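Side-chain contacts in D-alanine--D-alanine ligase (Coxiella burnetii, PDB 3TQT), which catalyses the ATP-dependent joining of two D-alanine molecules into D-alanyl-D-alanine, a building block for peptidoglycan synthesis: residues T16-S21 against I44-R49; V147-A150 against V156-H159; V29-A34 against N342-L347. All blocks are in the same frame, centred on the assembly; numbering follows the deposited sequence.

Contacts 1 and 3 both use helix 18-31 of the N-terminal domain. Contact 1 pairs its first turn with the bend after strand 37-44, while contact 3 sets its C-terminal end against helix 340-370, joining regions 308 residues apart in sequence. The centres of contacts 1 and 3 are about 22 Å apart. Contact 2 belongs to the ATP-grasp part, across the chain's centre from both, its centre about 31 Å from that of contact 1 and about 34 Å from that of contact 3. It is closest to the predicted ATP region: the side chains of Asp157 and Trp178 are about 3 Å apart. Contact 1 is farther off (about 11 Å, His18 to Ser192 side chains); contact 3 is remote.

Contact 1 of 3, residues T16-S21 against I44-R49; sequences TEHEIS and IDHVGR
The imidazole rings of His18 and His46 lie face to face, their centroids 3.8 Å apart and their planes inclined by 28°. The overlap is off-centre: His46 CE1 sits above the rim of the His18 ring, 3.2 Å from His18 CG, and His18 CD2 in turn lies over one face of the His46 ring. At its edge the His18 ring meets the backbone of the 44-49 bend, with Asp45 CA and the carbonyl of Ile44 near its plane. There His18 NE2 gives a weak hydrogen bond to Ile44 O, 3.4 Å long and bent to 135°. In the plane of His46, at its edge, a water molecule is 2.7 Å from His46 NE2 and donates to Glu19 OE2, adding an indirect polar link to the helix. With CG anti to the backbone N (chi1 -173°), the His18 side chain reaches from the first turn of helix 18-31 to both partners.

The bend that presents His46 is a type I turn from Asp45 to Gly48, braced by the Asp45 carboxylate. Asp45 OD1 accepts from Val47 N at 3.0 Å, forming an Asx turn, and from Arg49 N at 2.8 Å, the two donors arriving from opposite faces of its plane. Asp45 OD2 uses its syn lone pair in a salt bridge with Arg49 NE, 2.9 Å away. Beyond the bend, Arg49 packs on Phe80 of the second subunit.

The turn closes a beta hairpin of antiparallel strands 37-44 and 50-53, while strand 5-12, helix 18-31 and parallel strand 37-44 form a beta-alpha-beta unit, consistent with a Rossmann-like N-terminal domain. His18 also meets the ring of Phe43 in strand 37-44, and Ser21 OG ties helix 18-31 to Gly12 of strand 5-12.

Contact 2 of 3, residues V147-A150 against V156-H159; sequences VLRA and VDWH
Arg149, near the C-terminal end of helix 141-150, reaches across to Trp158 and Asp157 in the extended segment that leads into strand 159-161, an outer strand of the four-stranded antiparallel sheet in the ATP-grasp part of the enzyme. Only five residues separate the two segments, so the contact closes a short helix-to-strand connection at the protein surface.

Arg149 has the largest buried area of the three. Its chain starts out with CG anti to the backbone N (chi1 179°) and then bends at chi2 and chi3, bringing one face of the guanidinium against the six-membered ring of the indole. Trp158 CZ3 lies over this face, 3.5 Å from Arg149 CZ and 3.4 Å from Arg149 NH2. The two planes are 39° apart, so the groups meet at a slant rather than in a flat stack. The indole also packs on Asp142, Lys145 and Thr146 of helix 141-150.

Asp157 supplies the charge partner. Its carboxylate stands at the edge of the guanidinium, where Arg149 NH2 and Asp157 OD1 form a salt bridge of 2.8 Å; the two planes are turned by 42°, and a single nitrogen and a single oxygen make the contact. Arg149 is thereby held at an edge by Asp157 and over a face by Trp158, two successive residues of the same segment.

The other carboxylate oxygen, Asp157 OD2, accepts a hydrogen bond from Trp178 NE1, in a region predicted to bind ATP, and so joins the surface salt bridge to that region. Asp157 OD1 is also tied locally: Trp158 N donates to it in a weak bond of 2.9 Å.

Contact 3 of 3, residues V29-A34 against N342-L347; sequences VNTLDA and NLLDQL
Apolar packing centres on Leu344, whose side chain points from helix 340-370 at the place where helix 18-31 ends. Its CG stands anti to its carbonyl carbon (chi1 -61°), which sends CD1 toward Thr31 and Leu32. That methyl lies 3.8 Å from Thr31 CB and 3.7 Å from Leu32 N, touching the last helical residue and the first to leave helical geometry. Leu32 answers with its CD2 methyl, which rests 3.8 Å from Leu344 CB; the two leucine side chains cross at about a right angle. Phe323 packs on Leu344 and Ile39 on Leu32, continuing this apolar layer between the N-terminal domain and the C-terminal part of the chain.

The polar contacts run through water. One molecule accepts from Asp33 N at 2.9 Å and donates to Asp345 OD1 at 2.8 Å. A second donates to both acids, 2.7 Å from Asp33 OD2 and 2.7 Å from Asp345 OD2. Each acid also has a direct partner outside the two segments: Asp345 OD1 is hydrogen-bonded to Tyr37 OH, and Asp33 OD1 accepts from Ala35 N.

Charge is the third element. Asp33 OD2 and Asp345 OD2 come within 4.6 Å, a separation of like charges that the bridging water probably eases. Because that water gives a hydrogen to each carboxylate, both oxygens act as acceptors, consistent with two ionised acids sharing one solvent molecule.

Contact 1 of 3, residues T16-S21 against I44-R49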
loop_
_atom_site.group_PDB
_atom_site.type_symbol
_atom_site.label_atom_id
_atom_site.label_comp_id
_atom_site.label_asym_id
_atom_site.label_seq_id
_atom_site.Cartn_x
_atom_site.Cartn_y
_atom_site.Cartn_z
ATOM N N THR A 16 11.938 13.143 6.341
ATOM C CA THR A 16 13.241 13.786 6.348
ATOM C C THR A 16 13.559 14.408 4.985
ATOM O O THR A 16 14.516 15.168 4.853
ATOM C CB THR A 16 14.351 12.805 6.770
ATOM O OG1 THR A 16 15.596 13.508 6.877
ATOM C CG2 THR A 16 14.476 11.678 5.759
ATOM N N GLU A 17 12.754 14.093 3.970
ATOM C CA GLU A 17 12.947 14.711 2.661
ATOM C C GLU A 17 12.030 15.924 2.469
ATOM O O GLU A 17 11.814 16.372 1.352
ATOM C CB GLU A 17 12.746 13.708 1.525
ATOM C CG GLU A 17 13.929 12.779 1.307
ATOM C CD GLU A 17 13.859 11.537 2.169
ATOM O OE1 GLU A 17 12.810 10.858 2.142
ATOM O OE2 GLU A 17 14.852 11.244 2.872
ATOM N N HIS A 18 11.515 16.440 3.580
ATOM C CA HIS A 18 10.610 17.588 3.597
ATOM C C HIS A 18 11.111 18.738 2.716
ATOM O O HIS A 18 10.382 19.241 1.864
ATOM C CB HIS A 18 10.459 18.060 5.043
ATOM C CG HIS A 18 9.424 19.122 5.248
ATOM N ND1 HIS A 18 9.687 20.466 5.063
ATOM C CD2 HIS A 18 8.144 19.050 5.682
ATOM C CE1 HIS A 18 8.611 21.167 5.358
ATOM N NE2 HIS A 18 7.655 20.335 5.735
ATOM N N GLU A 19 12.355 19.155 2.913
ATOM C CA GLU A 19 12.873 20.295 2.155
ATOM C C GLU A 19 13.054 20.017 0.656
ATOM O O GLU A 19 12.796 20.880 -0.176
ATOM C CB GLU A 19 14.147 20.851 2.799
ATOM C CG GLU A 19 13.912 21.489 4.172
ATOM C CD GLU A 19 13.057 22.760 4.108
ATOM O OE1 GLU A 19 12.997 23.393 3.023
ATOM O OE2 GLU A 19 12.443 23.126 5.142
ATOM N N ILE A 20 13.489 18.813 0.304
ATOM C CA ILE A 20 13.561 18.435 -1.101
ATOM C C ILE A 20 12.151 18.425 -1.720
ATOM O O ILE A 20 11.955 18.814 -2.872
ATOM C CB ILE A 20 14.195 17.040 -1.272
ATOM C CG1 ILE A 20 15.528 16.952 -0.520
ATOM C CG2 ILE A 20 14.372 16.707 -2.757
ATOM C CD1 ILE A 20 16.119 15.558 -0.511
ATOM N N SER A 21 11.171 17.977 -0.943
ATOM C CA SER A 21 9.785 17.952 -1.394
ATOM C C SER A 21 9.316 19.345 -1.814
ATOM O O SER A 21 8.678 19.536 -2.871
ATOM C CB SER A 21 8.889 17.398 -0.280
ATOM O OG SER A 21 7.531 17.628 -0.573
ATOM N N ILE A 44 2.140 20.395 3.933
ATOM C CA ILE A 44 2.012 19.624 5.154
ATOM C C ILE A 44 3.233 19.940 5.982
ATOM O O ILE A 44 4.352 19.672 5.551
ATOM C CB ILE A 44 1.994 18.117 4.858
ATOM C CG1 ILE A 44 0.878 17.795 3.853
ATOM C CG2 ILE A 44 1.865 17.314 6.154
ATOM C CD1 ILE A 44 0.784 16.331 3.480
ATOM N N ASP A 45 3.038 20.520 7.159
ATOM C CA ASP A 45 4.191 20.900 7.963
ATOM C C ASP A 45 4.764 19.713 8.728
ATOM O O ASP A 45 4.350 18.565 8.537
ATOM C CB ASP A 45 3.862 22.069 8.903
ATOM C CG ASP A 45 2.906 21.685 10.019
ATOM O OD1 ASP A 45 2.687 20.474 10.250
ATOM O OD2 ASP A 45 2.384 22.610 10.680
ATOM N N HIS A 46 5.727 19.994 9.596
ATOM C CA HIS A 46 6.465 18.932 10.264
ATOM C C HIS A 46 5.660 18.148 11.294
ATOM O O HIS A 46 6.022 17.019 11.643
ATOM C CB HIS A 46 7.756 19.477 10.882
ATOM C CG HIS A 46 8.828 19.749 9.873
ATOM N ND1 HIS A 46 9.440 18.746 9.153
ATOM C CD2 HIS A 46 9.385 20.909 9.452
ATOM C CE1 HIS A 46 10.337 19.275 8.339
ATOM N NE2 HIS A 46 10.321 20.587 8.500
ATOM N N VAL A 47 4.573 18.731 11.783
ATOM C CA VAL A 47 3.700 18.004 12.700
ATOM C C VAL A 47 2.462 17.463 11.994
ATOM O O VAL A 47 1.551 16.945 12.636
ATOM C CB VAL A 47 3.278 18.858 13.915
ATOM C CG1 VAL A 47 4.506 19.321 14.687
ATOM C CG2 VAL A 47 2.439 20.041 13.473
ATOM N N GLY A 48 2.427 17.587 10.672
ATOM C CA GLY A 48 1.364 16.981 9.893
ATOM C C GLY A 48 0.130 17.839 9.707
ATOM O O GLY A 48 -0.928 17.332 9.346
ATOM N N ARG A 49 0.253 19.134 9.961
ATOM C CA ARG A 49 -0.843 20.060 9.688
ATOM C C ARG A 49 -0.857 20.455 8.216
ATOM O O ARG A 49 0.197 20.662 7.616
ATOM C CB ARG A 49 -0.721 21.310 10.557
ATOM C CG ARG A 49 -1.072 21.067 12.011
ATOM C CD ARG A 49 -0.818 22.306 12.863
ATOM N NE ARG A 49 0.609 22.564 12.997
ATOM C CZ ARG A 49 1.139 23.397 13.882
ATOM N NH1 ARG A 49 0.357 24.063 14.723
ATOM N NH2 ARG A 49 2.455 23.559 13.926
HETATM O O HOH W 1 12.515 20.946 6.988
#

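Contact 2 of 3, residues V147-A150 against V156-H159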
loop_
_atom_site.group_PDB
_atom_site.type_symbol
_atom_site.label_atom_id
_atom_site.label_comp_id
_atom_site.label_asym_id
_atom_site.label_seq_id
_atom_site.Cartn_x
_atom_site.Cartn_y
_atom_site.Cartn_z
ATOM N N VAL A 147 9.483 -9.015 -5.545
ATOM C CA VAL A 147 8.530 -9.041 -6.639
ATOM C C VAL A 147 9.274 -9.067 -7.974
ATOM O O VAL A 147 8.925 -9.839 -8.872
ATOM C CB VAL A 147 7.555 -7.857 -6.543
ATOM C CG1 VAL A 147 6.732 -7.743 -7.807
ATOM C CG2 VAL A 147 6.661 -8.019 -5.299
ATOM N N LEU A 148 10.321 -8.251 -8.093
ATOM C CA LEU A 148 11.097 -8.207 -9.329
ATOM C C LEU A 148 11.742 -9.546 -9.620
ATOM O O LEU A 148 11.636 -10.074 -10.729
ATOM C CB LEU A 148 12.169 -7.121 -9.269
ATOM C CG LEU A 148 11.590 -5.701 -9.223
ATOM C CD1 LEU A 148 12.714 -4.670 -9.074
ATOM C CD2 LEU A 148 10.753 -5.446 -10.467
ATOM N N ARG A 149 12.410 -10.102 -8.620
ATOM C CA ARG A 149 13.127 -11.350 -8.845
ATOM C C ARG A 149 12.167 -12.496 -9.160
ATOM O O ARG A 149 12.458 -13.337 -10.005
ATOM C CB ARG A 149 13.998 -11.702 -7.648
ATOM C CG ARG A 149 14.728 -12.995 -7.832
ATOM C CD ARG A 149 14.886 -13.692 -6.507
ATOM N NE ARG A 149 16.126 -13.408 -5.787
ATOM C CZ ARG A 149 17.172 -12.730 -6.248
ATOM N NH1 ARG A 149 17.172 -12.224 -7.464
ATOM N NH2 ARG A 149 18.238 -12.570 -5.473
ATOM N N ALA A 150 11.021 -12.517 -8.487
ATOM C CA ALA A 150 10.008 -13.533 -8.752
ATOM C C ALA A 150 9.575 -13.478 -10.203
ATOM O O ALA A 150 9.246 -14.498 -10.798
ATOM C CB ALA A 150 8.811 -13.344 -7.836
ATOM N N VAL A 156 20.060 -6.554 -7.706
ATOM C CA VAL A 156 21.145 -6.668 -6.745
ATOM C C VAL A 156 20.644 -7.538 -5.602
ATOM O O VAL A 156 19.559 -7.304 -5.071
ATOM C CB VAL A 156 21.552 -5.288 -6.209
ATOM C CG1 VAL A 156 22.624 -5.432 -5.124
ATOM C CG2 VAL A 156 22.052 -4.405 -7.358
ATOM N N ASP A 157 21.418 -8.552 -5.233
ATOM C CA ASP A 157 20.955 -9.488 -4.222
ATOM C C ASP A 157 20.827 -8.787 -2.883
ATOM O O ASP A 157 21.399 -7.717 -2.673
ATOM C CB ASP A 157 21.868 -10.714 -4.112
ATOM C CG ASP A 157 21.190 -11.879 -3.378
ATOM O OD1 ASP A 157 19.933 -11.917 -3.327
ATOM O OD2 ASP A 157 21.905 -12.759 -2.847
ATOM N N TRP A 158 20.053 -9.384 -1.985
ATOM C CA TRP A 158 19.812 -8.770 -0.688
ATOM C C TRP A 158 19.489 -9.838 0.326
ATOM O O TRP A 158 19.168 -10.971 -0.026
ATOM C CB TRP A 158 18.650 -7.778 -0.766
ATOM C CG TRP A 158 17.303 -8.450 -0.786
ATOM C CD1 TRP A 158 16.406 -8.527 0.246
ATOM C CD2 TRP A 158 16.708 -9.150 -1.886
ATOM N NE1 TRP A 158 15.285 -9.216 -0.153
ATOM C CE2 TRP A 158 15.449 -9.616 -1.455
ATOM C CE3 TRP A 158 17.123 -9.428 -3.197
ATOM C CZ2 TRP A 158 14.596 -10.349 -2.287
ATOM C CZ3 TRP A 158 16.279 -10.150 -4.021
ATOM C CH2 TRP A 158 15.021 -10.594 -3.566
ATOM N N HIS A 159 19.571 -9.468 1.594
ATOM C CA HIS A 159 19.116 -10.346 2.655
ATOM C C HIS A 159 18.406 -9.529 3.704
ATOM O O HIS A 159 18.993 -8.643 4.306
ATOM C CB HIS A 159 20.287 -11.094 3.297
ATOM C CG HIS A 159 19.847 -12.078 4.331
ATOM N ND1 HIS A 159 19.265 -13.283 4.006
ATOM C CD2 HIS A 159 19.852 -12.015 5.684
ATOM C CE1 HIS A 159 18.957 -13.933 5.113
ATOM N NE2 HIS A 159 19.302 -13.188 6.146
#

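Contact 3 of 3, residues V29-A34 against N342-L347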
loop_
_atom_site.group_PDB
_atom_site.type_symbol
_atom_site.label_atom_id
_atom_site.label_comp_id
_atom_site.label_asym_id
_atom_site.label_seq_id
_atom_site.Cartn_x
_atom_site.Cartn_y
_atom_site.Cartn_z
ATOM N N VAL A 29 5.385 23.564 -9.700
ATOM C CA VAL A 29 4.477 24.717 -9.715
ATOM C C VAL A 29 4.944 25.754 -10.730
ATOM O O VAL A 29 4.148 26.352 -11.443
ATOM C CB VAL A 29 4.333 25.338 -8.324
ATOM C CG1 VAL A 29 3.743 26.741 -8.410
ATOM C CG2 VAL A 29 3.454 24.430 -7.455
ATOM N N ASN A 30 6.252 25.934 -10.810
ATOM C CA ASN A 30 6.831 26.889 -11.742
ATOM C C ASN A 30 6.716 26.427 -13.191
ATOM O O ASN A 30 6.741 27.232 -14.120
ATOM C CB ASN A 30 8.305 27.117 -11.392
ATOM C CG ASN A 30 8.898 28.292 -12.134
ATOM O OD1 ASN A 30 8.261 29.335 -12.254
ATOM N ND2 ASN A 30 10.115 28.128 -12.647
ATOM N N THR A 31 6.579 25.121 -13.374
ATOM C CA THR A 31 6.662 24.529 -14.701
ATOM C C THR A 31 5.303 24.106 -15.265
ATOM O O THR A 31 5.148 23.984 -16.482
ATOM C CB THR A 31 7.655 23.341 -14.695
ATOM O OG1 THR A 31 8.945 23.820 -14.275
ATOM C CG2 THR A 31 7.786 22.740 -16.069
ATOM N N LEU A 32 4.320 23.888 -14.393
ATOM C CA LEU A 32 2.954 23.594 -14.847
ATOM C C LEU A 32 2.409 24.672 -15.792
ATOM O O LEU A 32 2.465 25.865 -15.499
ATOM C CB LEU A 32 1.997 23.421 -13.663
ATOM C CG LEU A 32 2.104 22.092 -12.914
ATOM C CD1 LEU A 32 1.366 22.165 -11.588
ATOM C CD2 LEU A 32 1.554 20.968 -13.771
ATOM N N ASP A 33 1.858 24.225 -16.915
ATOM C CA ASP A 33 1.386 25.125 -17.961
ATOM C C ASP A 33 0.285 26.025 -17.397
ATOM O O ASP A 33 -0.818 25.576 -17.145
ATOM C CB ASP A 33 0.875 24.287 -19.133
ATOM C CG ASP A 33 0.480 25.122 -20.331
ATOM O OD1 ASP A 33 0.210 26.323 -20.160
ATOM O OD2 ASP A 33 0.443 24.559 -21.444
ATOM N N ALA A 34 0.598 27.294 -17.179
ATOM C CA ALA A 34 -0.358 28.229 -16.587
ATOM C C ALA A 34 -1.644 28.378 -17.412
ATOM O O ALA A 34 -2.679 28.785 -16.887
ATOM C CB ALA A 34 0.297 29.582 -16.383
ATOM N N ASN A 342 5.542 19.426 -20.626
ATOM C CA ASN A 342 4.859 18.343 -21.322
ATOM C C ASN A 342 4.834 17.085 -20.468
ATOM O O ASN A 342 3.852 16.353 -20.458
ATOM C CB ASN A 342 5.571 18.015 -22.626
ATOM C CG ASN A 342 5.682 19.216 -23.555
ATOM O OD1 ASN A 342 4.862 19.399 -24.441
ATOM N ND2 ASN A 342 6.704 20.025 -23.353
ATOM N N LEU A 343 5.944 16.825 -19.790
ATOM C CA LEU A 343 6.020 15.699 -18.872
ATOM C C LEU A 343 4.909 15.839 -17.833
ATOM O O LEU A 343 4.168 14.895 -17.569
ATOM C CB LEU A 343 7.394 15.661 -18.187
ATOM C CG LEU A 343 7.550 14.714 -16.996
ATOM C CD1 LEU A 343 7.242 13.250 -17.383
ATOM C CD2 LEU A 343 8.960 14.832 -16.404
ATOM N N LEU A 344 4.786 17.029 -17.249
ATOM C CA LEU A 344 3.773 17.246 -16.217
ATOM C C LEU A 344 2.368 17.071 -16.786
ATOM O O LEU A 344 1.501 16.496 -16.129
ATOM C CB LEU A 344 3.919 18.630 -15.583
ATOM C CG LEU A 344 5.259 18.887 -14.890
ATOM C CD1 LEU A 344 5.313 20.321 -14.343
ATOM C CD2 LEU A 344 5.486 17.858 -13.791
ATOM N N ASP A 345 2.132 17.573 -18.000
ATOM C CA ASP A 345 0.817 17.383 -18.624
ATOM C C ASP A 345 0.510 15.897 -18.761
ATOM O O ASP A 345 -0.613 15.446 -18.498
ATOM C CB ASP A 345 0.741 18.025 -20.018
ATOM C CG ASP A 345 0.840 19.541 -19.982
ATOM O OD1 ASP A 345 0.335 20.159 -19.021
ATOM O OD2 ASP A 345 1.419 20.113 -20.935
ATOM N N GLN A 346 1.502 15.137 -19.204
ATOM C CA GLN A 346 1.313 13.701 -19.371
ATOM C C GLN A 346 1.029 13.006 -18.041
ATOM O O GLN A 346 0.139 12.154 -17.949
ATOM C CB GLN A 346 2.515 13.094 -20.107
ATOM C CG GLN A 346 2.539 13.590 -21.565
ATOM C CD GLN A 346 3.513 12.851 -22.454
ATOM O OE1 GLN A 346 3.907 11.722 -22.166
ATOM N NE2 GLN A 346 3.897 13.486 -23.561
ATOM N N LEU A 347 1.751 13.396 -16.996
ATOM C CA LEU A 347 1.503 12.804 -15.683
ATOM C C LEU A 347 0.080 13.103 -15.207
ATOM O O LEU A 347 -0.594 12.232 -14.661
ATOM C CB LEU A 347 2.534 13.291 -14.667
ATOM C CG LEU A 347 3.935 12.716 -14.893
ATOM C CD1 LEU A 347 4.959 13.529 -14.121
ATOM C CD2 LEU A 347 3.960 11.249 -14.481
HETATM O O HOH W 2 2.409 21.520 -17.791
HETATM O O HOH W 3 2.165 22.552 -21.732
#